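Local coordinates for protein MJ1225 (Methanocaldococcus jannaschii, PDB 3KH5) that is of unknown function but binds AMP and ADP, is built of CBS repeats and is a putative archaeal homologue of the gamma subunit of AMP-activated protein kinase, at residues V15-T20 and L38-A43; N46-I51 and P119-E124. All blocks are in the same frame, centred on the assembly; numbering follows the deposited sequence.

Interaction 1: residues V15-T20 and L38-A43. With ADP (adenosine-5'-diphosphate), chain B.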
loop_
_atom_site.group_PDB
_atom_site.type_symbol
_atom_site.label_atom_id
_atom_site.label_comp_id
_atom_site.label_asym_id
_atom_site.label_seq_id
_atom_site.Cartn_x
_atom_site.Cartn_y
_atom_site.Cartn_z
ATOM N N VAL A 15 7.852 10.792 -8.586
ATOM C CA VAL A 15 8.481 9.637 -9.221
ATOM C C VAL A 15 7.437 8.879 -10.048
ATOM O O VAL A 15 6.400 8.462 -9.526
ATOM C CB VAL A 15 9.152 8.706 -8.174
ATOM C CG1 VAL A 15 9.635 7.421 -8.819
ATOM C CG2 VAL A 15 10.313 9.419 -7.491
ATOM N N THR A 16 7.716 8.722 -11.338
ATOM C CA THR A 16 6.781 8.090 -12.263
ATOM C C THR A 16 7.453 7.013 -13.104
ATOM O O THR A 16 8.685 6.918 -13.151
ATOM C CB THR A 16 6.161 9.122 -13.236
ATOM O OG1 THR A 16 7.198 9.726 -14.019
ATOM C CG2 THR A 16 5.403 10.205 -12.486
ATOM N N VAL A 17 6.625 6.201 -13.759
ATOM C CA VAL A 17 7.067 5.331 -14.854
ATOM C C VAL A 17 6.213 5.578 -16.115
ATOM O O VAL A 17 5.245 6.344 -16.077
ATOM C CB VAL A 17 7.062 3.822 -14.456
ATOM C CG1 VAL A 17 7.996 3.566 -13.275
ATOM C CG2 VAL A 17 5.648 3.329 -14.149
ATOM N N TYR A 18 6.587 4.937 -17.224
ATOM C CA TYR A 18 5.857 5.042 -18.498
ATOM C C TYR A 18 5.136 3.742 -18.808
ATOM O O TYR A 18 5.475 2.708 -18.232
ATOM C CB TYR A 18 6.819 5.389 -19.637
ATOM C CG TYR A 18 7.717 6.531 -19.272
ATOM C CD1 TYR A 18 7.225 7.834 -19.217
ATOM C CD2 TYR A 18 9.047 6.310 -18.932
ATOM C CE1 TYR A 18 8.047 8.894 -18.854
ATOM C CE2 TYR A 18 9.879 7.359 -18.571
ATOM C CZ TYR A 18 9.374 8.649 -18.534
ATOM O OH TYR A 18 10.197 9.692 -18.175
ATOM N N PRO A 19 4.138 3.778 -19.722
ATOM C CA PRO A 19 3.406 2.552 -20.047
ATOM C C PRO A 19 4.312 1.445 -20.573
ATOM O O PRO A 19 4.021 0.263 -20.367
ATOM C CB PRO A 19 2.437 2.998 -21.153
ATOM C CG PRO A 19 2.264 4.449 -20.934
ATOM C CD PRO A 19 3.577 4.949 -20.424
ATOM N N THR A 20 5.402 1.828 -21.234
ATOM C CA THR A 20 6.334 0.855 -21.809
ATOM C C THR A 20 7.495 0.465 -20.883
ATOM O O THR A 20 8.304 -0.400 -21.234
ATOM C CB THR A 20 6.879 1.322 -23.177
ATOM O OG1 THR A 20 7.358 2.667 -23.070
ATOM C CG2 THR A 20 5.792 1.258 -24.240
ATOM N N LEU A 38 3.224 4.486 -7.844
ATOM C CA LEU A 38 3.796 5.128 -9.030
ATOM C C LEU A 38 2.781 5.466 -10.125
ATOM O O LEU A 38 2.252 4.551 -10.779
ATOM C CB LEU A 38 4.915 4.262 -9.630
ATOM C CG LEU A 38 6.106 3.806 -8.780
ATOM C CD1 LEU A 38 7.018 2.903 -9.598
ATOM C CD2 LEU A 38 6.887 4.984 -8.219
ATOM N N PRO A 39 2.514 6.776 -10.344
ATOM C CA PRO A 39 1.751 7.205 -11.516
ATOM C C PRO A 39 2.438 6.773 -12.800
ATOM O O PRO A 39 3.670 6.812 -12.901
ATOM C CB PRO A 39 1.763 8.735 -11.410
ATOM C CG PRO A 39 1.931 9.008 -9.970
ATOM C CD PRO A 39 2.840 7.921 -9.468
ATOM N N VAL A 40 1.629 6.335 -13.755
ATOM C CA VAL A 40 2.110 5.995 -15.076
ATOM C C VAL A 40 1.697 7.149 -15.990
ATOM O O VAL A 40 0.519 7.520 -16.058
ATOM C CB VAL A 40 1.575 4.622 -15.550
ATOM C CG1 VAL A 40 2.205 4.231 -16.877
ATOM C CG2 VAL A 40 1.867 3.543 -14.504
ATOM N N VAL A 41 2.686 7.742 -16.650
ATOM C CA VAL A 41 2.470 8.924 -17.483
ATOM C C VAL A 41 3.012 8.720 -18.904
ATOM O O VAL A 41 3.912 7.902 -19.113
ATOM C CB VAL A 41 3.122 10.193 -16.855
ATOM C CG1 VAL A 41 2.510 10.528 -15.496
ATOM C CG2 VAL A 41 4.652 10.068 -16.772
ATOM N N ASN A 42 2.474 9.454 -19.877
ATOM C CA ASN A 42 3.086 9.509 -21.211
ATOM C C ASN A 42 4.414 10.267 -21.164
ATOM O O ASN A 42 4.554 11.216 -20.388
ATOM C CB ASN A 42 2.161 10.195 -22.213
ATOM C CG ASN A 42 0.858 9.456 -22.417
ATOM O OD1 ASN A 42 -0.200 10.072 -22.546
ATOM N ND2 ASN A 42 0.923 8.130 -22.450
ATOM N N ALA A 43 5.368 9.874 -22.016
ATOM C CA ALA A 43 6.747 10.422 -21.932
ATOM C C ALA A 43 7.103 11.860 -22.426
ATOM O O ALA A 43 7.929 12.511 -21.780
ATOM C CB ALA A 43 7.746 9.403 -22.528
HETATM P PB ADP B . 2.257 5.116 -0.654
HETATM O O1B ADP B . 3.689 5.158 -1.031
HETATM O O2B ADP B . 1.965 3.976 0.464
HETATM O O3B ADP B . 1.300 4.719 -1.874
HETATM P PA ADP B . 2.011 6.845 1.496
HETATM O O1A ADP B . 3.094 6.070 2.181
HETATM O O2A ADP B . 1.704 8.394 1.948
HETATM O O3A ADP B . 1.703 6.513 -0.077
HETATM O "O5'" ADP B . 3.220 7.650 0.712
HETATM C "C5'" ADP B . 4.605 7.779 1.167
HETATM C "C4'" ADP B . 5.086 9.262 1.217
HETATM O "O4'" ADP B . 5.881 9.673 0.059
HETATM C "C3'" ADP B . 3.856 10.172 1.270
HETATM O "O3'" ADP B . 4.012 11.162 2.307
HETATM C "C2'" ADP B . 3.761 10.827 -0.106
HETATM O "O2'" ADP B . 3.644 12.236 0.102
HETATM C "C1'" ADP B . 5.082 10.515 -0.833
HETATM N N9 ADP B . 4.979 9.800 -2.170
HETATM C C8 ADP B . 4.249 8.713 -2.440
HETATM N N7 ADP B . 4.420 8.361 -3.717
HETATM C C5 ADP B . 5.269 9.222 -4.270
HETATM C C6 ADP B . 5.817 9.362 -5.547
HETATM N N6 ADP B . 5.500 8.511 -6.520
HETATM N N1 ADP B . 6.673 10.376 -5.782
HETATM C C2 ADP B . 6.993 11.235 -4.821
HETATM N N3 ADP B . 6.488 11.125 -3.596
HETATM C C4 ADP B . 5.625 10.138 -3.289
#
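Val-17 lies beside Val-40, and two backbone hydrogen bonds, to the residues on either side of Val-40, make a single parallel bridge. Val-17 N gives to Pro-39 O at 3.1 Å. Val-41 N gives to Val-17 O at 3.0 Å. Both bonds are fairly straight, with N-H...O angles of 162° and 166°. The CA of Val-40 adds a CA-H...O contact to the same Val-17 oxygen.

The two methyls of Val-17 part company. CG1 is anti to the carbonyl carbon (chi1 -60°) and meets Leu-38 CD1, the two side chains crossing at about a right angle. CG2 goes to Val-40 CG2 at 3.8 Å. The other branch of Leu-38, CD2, packs on Val-15 CG1 at 3.7 Å. Leu-38 thus gives one methyl to each of two valines.

Thr-16 sets its CB against Pro-39 O, and its OG1 lies near Val-41 CG2. Further on, the edge of the Tyr-18 ring comes to the backbone: CD1 is 3.3 Å from Val-41 O, near the ring plane. CD1 and CE1 also touch Ala-43 CB. Pro-19 CD comes to the same Val-41 oxygen, and Val-40 CG1 lies 3.5 Å from Pro-19 N.

Beyond Val-15 lies the adenine of ADP. Val-15 N gives to its N1 at 3.1 Å, and Val-15 O accepts from its N6 at 3.1 Å. The backbone of one residue so reads the adenine edge. Gln-10, Thr-132 and Asp-135 also bond this nucleotide.

Helix 23-33 joins the two segments and packs on Val-15 and Leu-38. A parallel bridge linked through a helix recalls the beta-alpha-beta crossover of a CBS repeat, here with its adenine site at the end of the contact.

Interaction 2: residues N46-I51 and P119-E124. With ADP (adenosine-5'-diphosphate), chain D.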
loop_
_atom_site.group_PDB
_atom_site.type_symbol
_atom_site.label_atom_id
_atom_site.label_comp_id
_atom_site.label_asym_id
_atom_site.label_seq_id
_atom_site.Cartn_x
_atom_site.Cartn_y
_atom_site.Cartn_z
ATOM N N ASN A 46 3.180 14.035 -20.460
ATOM C CA ASN A 46 3.063 13.915 -18.998
ATOM C C ASN A 46 1.637 13.668 -18.492
ATOM O O ASN A 46 1.346 13.896 -17.316
ATOM C CB ASN A 46 3.689 15.132 -18.287
ATOM C CG ASN A 46 4.466 14.737 -17.038
ATOM O OD1 ASN A 46 5.110 13.686 -16.999
ATOM N ND2 ASN A 46 4.427 15.589 -16.017
ATOM N N LYS A 47 0.756 13.199 -19.369
ATOM C CA LYS A 47 -0.610 12.886 -18.964
ATOM C C LYS A 47 -0.657 11.587 -18.172
ATOM O O LYS A 47 -0.005 10.607 -18.536
ATOM C CB LYS A 47 -1.537 12.794 -20.176
ATOM C CG LYS A 47 -1.865 14.142 -20.794
ATOM C CD LYS A 47 -2.629 14.000 -22.100
ATOM C CE LYS A 47 -2.762 15.352 -22.789
ATOM N NZ LYS A 47 -3.458 15.257 -24.103
ATOM N N VAL A 48 -1.431 11.597 -17.088
ATOM C CA VAL A 48 -1.638 10.406 -16.264
ATOM C C VAL A 48 -2.507 9.409 -17.021
ATOM O O VAL A 48 -3.663 9.696 -17.344
ATOM C CB VAL A 48 -2.296 10.748 -14.902
ATOM C CG1 VAL A 48 -2.565 9.478 -14.091
ATOM C CG2 VAL A 48 -1.418 11.703 -14.109
ATOM N N VAL A 49 -1.937 8.245 -17.315
ATOM C CA VAL A 49 -2.662 7.201 -18.031
ATOM C C VAL A 49 -2.822 5.939 -17.189
ATOM O O VAL A 49 -3.485 4.991 -17.610
ATOM C CB VAL A 49 -2.011 6.855 -19.406
ATOM C CG1 VAL A 49 -1.994 8.073 -20.331
ATOM C CG2 VAL A 49 -0.604 6.274 -19.225
ATOM N N GLY A 50 -2.224 5.923 -16.003
ATOM C CA GLY A 50 -2.313 4.749 -15.136
ATOM C C GLY A 50 -1.651 4.976 -13.794
ATOM O O GLY A 50 -1.116 6.055 -13.535
ATOM N N ILE A 51 -1.703 3.958 -12.939
ATOM C CA ILE A 51 -1.028 3.970 -11.643
ATOM C C ILE A 51 -0.703 2.524 -11.255
ATOM O O ILE A 51 -1.464 1.606 -11.571
ATOM C CB ILE A 51 -1.878 4.696 -10.556
ATOM C CG1 ILE A 51 -1.059 4.943 -9.279
ATOM C CG2 ILE A 51 -3.191 3.948 -10.272
ATOM C CD1 ILE A 51 -1.600 6.069 -8.402
ATOM N N PRO A 119 -3.063 11.269 -7.783
ATOM C CA PRO A 119 -2.368 12.253 -8.604
ATOM C C PRO A 119 -3.172 13.550 -8.687
ATOM O O PRO A 119 -4.404 13.515 -8.757
ATOM C CB PRO A 119 -2.307 11.579 -9.980
ATOM C CG PRO A 119 -2.391 10.124 -9.691
ATOM C CD PRO A 119 -3.346 10.035 -8.541
ATOM N N ILE A 120 -2.480 14.680 -8.635
ATOM C CA ILE A 120 -3.118 15.969 -8.861
ATOM C C ILE A 120 -2.786 16.366 -10.288
ATOM O O ILE A 120 -1.614 16.384 -10.677
ATOM C CB ILE A 120 -2.642 17.037 -7.857
ATOM C CG1 ILE A 120 -3.088 16.659 -6.440
ATOM C CG2 ILE A 120 -3.201 18.414 -8.217
ATOM C CD1 ILE A 120 -2.140 17.135 -5.351
ATOM N N VAL A 121 -3.820 16.651 -11.075
ATOM C CA VAL A 121 -3.643 16.940 -12.496
ATOM C C VAL A 121 -4.201 18.302 -12.885
ATOM O O VAL A 121 -5.057 18.861 -12.191
ATOM C CB VAL A 121 -4.285 15.850 -13.412
ATOM C CG1 VAL A 121 -3.726 14.467 -13.097
ATOM C CG2 VAL A 121 -5.816 15.856 -13.306
ATOM N N ASN A 122 -3.712 18.836 -14.002
ATOM C CA ASN A 122 -4.289 20.056 -14.546
ATOM C C ASN A 122 -5.444 19.730 -15.484
ATOM O O ASN A 122 -5.920 18.591 -15.518
ATOM C CB ASN A 122 -3.219 20.941 -15.211
ATOM C CG ASN A 122 -2.567 20.295 -16.421
ATOM O OD1 ASN A 122 -3.071 19.320 -16.983
ATOM N ND2 ASN A 122 -1.434 20.850 -16.839
ATOM N N ASP A 123 -5.894 20.727 -16.240
ATOM C CA ASP A 123 -7.045 20.546 -17.119
ATOM C C ASP A 123 -6.764 19.619 -18.308
ATOM O O ASP A 123 -7.701 19.073 -18.897
ATOM C CB ASP A 123 -7.628 21.897 -17.561
ATOM C CG ASP A 123 -8.616 22.475 -16.540
ATOM O OD1 ASP A 123 -8.922 21.796 -15.532
ATOM O OD2 ASP A 123 -9.095 23.610 -16.752
ATOM N N GLU A 124 -5.484 19.425 -18.640
ATOM C CA GLU A 124 -5.096 18.492 -19.706
ATOM C C GLU A 124 -4.801 17.086 -19.172
ATOM O O GLU A 124 -4.340 16.223 -19.924
ATOM C CB GLU A 124 -3.865 18.991 -20.485
ATOM C CG GLU A 124 -3.390 20.410 -20.173
ATOM C CD GLU A 124 -4.350 21.488 -20.635
ATOM O OE1 GLU A 124 -4.444 22.524 -19.945
ATOM O OE2 GLU A 124 -5.014 21.305 -21.681
HETATM P PB ADP D . -4.306 2.485 -1.583
HETATM O O1B ADP D . -5.430 2.033 -0.716
HETATM O O2B ADP D . -2.929 2.659 -0.731
HETATM O O3B ADP D . -4.556 3.914 -2.301
HETATM P PA ADP D . -3.079 0.295 -2.431
HETATM O O1A ADP D . -3.583 -1.010 -1.946
HETATM O O2A ADP D . -1.646 0.268 -3.207
HETATM O O3A ADP D . -4.015 1.518 -2.802
HETATM O "O5'" ADP D . -3.617 -0.180 -3.917
HETATM C "C5'" ADP D . -4.843 -0.937 -4.162
HETATM C "C4'" ADP D . -5.310 -0.836 -5.648
HETATM O "O4'" ADP D . -5.839 0.513 -5.857
HETATM C "C3'" ADP D . -4.208 -1.053 -6.707
HETATM O "O3'" ADP D . -4.754 -1.811 -7.795
HETATM C "C2'" ADP D . -3.858 0.372 -7.145
HETATM O "O2'" ADP D . -3.373 0.423 -8.497
HETATM C "C1'" ADP D . -5.211 1.067 -7.039
HETATM N N9 ADP D . -5.048 2.539 -6.856
HETATM C C8 ADP D . -4.282 3.201 -5.980
HETATM N N7 ADP D . -4.441 4.518 -6.159
HETATM C C5 ADP D . -5.311 4.688 -7.150
HETATM C C6 ADP D . -5.867 5.794 -7.780
HETATM N N6 ADP D . -5.540 7.028 -7.408
HETATM N N1 ADP D . -6.744 5.593 -8.778
HETATM C C2 ADP D . -7.086 4.370 -9.169
HETATM N N3 ADP D . -6.575 3.296 -8.588
HETATM C C4 ADP D . -5.693 3.431 -7.586
#
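Ile-51 and Pro-119 meet beside the adenine of a bound ADP. The CB of Ile-51 points toward segment 119-124 and carries two branches. CG2 lies over the face of the adenine, 3.7 Å from ADP C4. CG1 is anti to the backbone N (chi1 -169°) and bridges to the tip. There CD1 turns two ways: it is on the same side of the base but past its rim, 3.9 Å from ADP N7, and it is 4.3 Å from Pro-119 CG. Pro-119 brings its CD to within 3.9 Å of ADP N6. An alanine in place of Ile-51 would lose CG2 and CD1, which would probably open a gap between the adenine and Pro-119 and leave the base less firmly held.

Back along the strand, Val-48 CG2 meets Val-121 CG1 at 3.7 Å, the side chains crossing at about a right angle. The same methyl reaches Pro-119 CB. At the outer end, the extended Lys-47 chain runs past the backbone oxygen of Glu-124, with CG 3.3 Å from Glu-124 O. Glu-124 N gives to Asn-122 OD1 at 2.9 Å, which makes an Asx turn.

Strands 48-51 and 119-121 run antiparallel, at 173°, with axes 9.9 Å apart. They belong to separate sheets and meet through side chains. Leu-127 of strand 127-132 packs on both Val-48 and Pro-119, while strand 37-41 pairs with 48-53.

Overall arrangement
The centres of interactions 1 and 2 are 10 Å apart. Both segments of interaction 1 precede those of interaction 2 in the chain. Strands 37-41 and 48-53 are antiparallel neighbours in one sheet and join them directly. Val-40 N probably bonds to Gly-50 O, and Val-40 O to Val-49 N, where Val-49 and Gly-50 form a classic beta bulge. Interaction 1 stays within the first CBS range; interaction 2 joins the first to the second. Each reaches a different ADP at its inner end. The shared sheet therefore links two nucleotide sites, consistent with paired CBS repeats that form one nucleotide-binding module.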